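Local coordinates for protein MccF (Escherichia coli, PDB 4IIY) that confers self-immunity to the antibiotic microcin C7 and, as a member of the peptidase S66 family, probably acts as a serine carboxypeptidase, at residues B[128-131]-B[132-135]. The protein carries 1 engineered substitution. Numbering follows the deposited sequence.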
loop_
_atom_site.group_PDB
_atom_site.type_symbol
_atom_site.label_atom_id
_atom_site.label_comp_id
_atom_site.label_asym_id
_atom_site.label_seq_id
_atom_site.Cartn_x
_atom_site.Cartn_y
_atom_site.Cartn_z
ATOM N N PHE B 128 14.883 -14.629 2.233
ATOM C CA PHE B 128 15.591 -15.469 3.200
ATOM C C PHE B 128 14.953 -16.839 3.416
ATOM O O PHE B 128 15.462 -17.652 4.199
ATOM C CB PHE B 128 15.702 -14.727 4.539
ATOM C CG PHE B 128 16.329 -13.373 4.415
ATOM C CD1 PHE B 128 17.693 -13.254 4.182
ATOM C CD2 PHE B 128 15.558 -12.216 4.482
ATOM C CE1 PHE B 128 18.288 -12.004 4.042
ATOM C CE2 PHE B 128 16.137 -10.967 4.349
ATOM C CZ PHE B 128 17.507 -10.857 4.131
ATOM N N LEU B 129 13.844 -17.111 2.734
ATOM C CA LEU B 129 13.201 -18.417 2.870
ATOM C C LEU B 129 13.976 -19.473 2.104
ATOM O O LEU B 129 14.573 -19.191 1.062
ATOM C CB LEU B 129 11.753 -18.398 2.382
ATOM C CG LEU B 129 10.808 -17.445 3.099
ATOM C CD1 LEU B 129 9.389 -17.685 2.598
ATOM C CD2 LEU B 129 10.889 -17.650 4.605
ATOM N N ASP B 130 13.942 -20.700 2.607
ATOM C CA ASP B 130 14.685 -21.785 1.976
ATOM C C ASP B 130 13.805 -22.458 0.931
ATOM O O ASP B 130 13.170 -23.482 1.197
ATOM C CB ASP B 130 15.154 -22.784 3.034
ATOM C CG ASP B 130 16.202 -23.748 2.507
ATOM O OD1 ASP B 130 16.261 -23.956 1.277
ATOM O OD2 ASP B 130 16.953 -24.305 3.343
ATOM N N TYR B 131 13.756 -21.862 -0.259
ATOM C CA TYR B 131 12.871 -22.350 -1.314
ATOM C C TYR B 131 13.230 -23.767 -1.748
ATOM O O TYR B 131 12.348 -24.566 -2.033
ATOM C CB TYR B 131 12.836 -21.380 -2.504
ATOM C CG TYR B 131 12.284 -20.051 -2.065
ATOM C CD1 TYR B 131 10.943 -19.921 -1.747
ATOM C CD2 TYR B 131 13.103 -18.952 -1.900
ATOM C CE1 TYR B 131 10.422 -18.723 -1.302
ATOM C CE2 TYR B 131 12.592 -17.743 -1.449
ATOM C CZ TYR B 131 11.249 -17.634 -1.149
ATOM O OH TYR B 131 10.718 -16.445 -0.691
ATOM N N ASP B 132 14.521 -24.081 -1.786
ATOM C CA ASP B 132 14.931 -25.429 -2.158
ATOM C C ASP B 132 14.385 -26.454 -1.170
ATOM O O ASP B 132 13.945 -27.532 -1.565
ATOM C CB ASP B 132 16.455 -25.534 -2.241
ATOM C CG ASP B 132 17.027 -24.818 -3.448
ATOM O OD1 ASP B 132 16.281 -24.603 -4.426
ATOM O OD2 ASP B 132 18.232 -24.485 -3.419
ATOM N N ALA B 133 14.393 -26.120 0.117
ATOM C CA ALA B 133 13.884 -27.035 1.135
ATOM C C ALA B 133 12.365 -27.177 1.025
ATOM O O ALA B 133 11.819 -28.252 1.264
ATOM C CB ALA B 133 14.284 -26.577 2.527
ATOM N N ILE B 134 11.683 -26.093 0.660
ATOM C CA ILE B 134 10.237 -26.135 0.452
ATOM C C ILE B 134 9.903 -27.073 -0.701
ATOM O O ILE B 134 8.961 -27.864 -0.624
ATOM C CB ILE B 134 9.677 -24.729 0.183
ATOM C CG1 ILE B 134 9.808 -23.880 1.449
ATOM C CG2 ILE B 134 8.220 -24.799 -0.265
ATOM C CD1 ILE B 134 9.518 -22.405 1.244
ATOM N N ILE B 135 10.689 -27.005 -1.768
ATOM C CA ILE B 135 10.485 -27.891 -2.904
ATOM C C ILE B 135 10.759 -29.347 -2.533
ATOM O O ILE B 135 10.016 -30.245 -2.933
ATOM C CB ILE B 135 11.362 -27.463 -4.089
ATOM C CG1 ILE B 135 10.860 -26.128 -4.644
ATOM C CG2 ILE B 135 11.372 -28.536 -5.176
ATOM C CD1 ILE B 135 11.850 -25.423 -5.541
HETATM O O HOH W 1 16.772 -22.221 -1.301
#
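D130 OD1 accepts a hydrogen bond from the backbone N of A133 at 3.1 Å, three residues ahead, with an N-H...O angle of 153°. The donor approaches from above the carboxylate plane, 62° out of it. CG of D130 swings away from its own backbone N (chi1 -166°) and lies beside the carbonyl carbon, which brings the carboxylate up to the first turn. The A133 methyl also lies against the carboxylate in van der Waals contact, A133 CB being 3.4 Å from D130 CG. A water donates to the same OD1 and accepts from D132 N at 3.0 Å, so direct and water-mediated bonds together engage two of the amides at the helix start. The other oxygen, OD2, is bonded to the hydroxyl of Y106.

This is an N-cap: D130 is the last loop residue after strand 110-115 and sits immediately before the short helix 131-136 of the LD-carboxypeptidase N-terminal domain, at the surface and away from the active site. The carboxylate's negative charge probably also interacts favourably with the helix dipole. With an alanine at D130 the amide of A133 would probably lose its capping acceptor, the bridging water the carboxylate it donates to, and the Y106 hydroxyl this partner.

Backbone bonds continue the turn, from I134 N to D130 O (3.1 Å) and from I135 N to Y131 O (3.0 Å).

In the apolar contact, Y131 and I134 run side by side, with CD1 of the Y131 ring 4.1 Å from CD1 of I134, while CB of L129 sits over one ring face, toward its rim. The Y131 hydroxyl reaches back to bond L126 O.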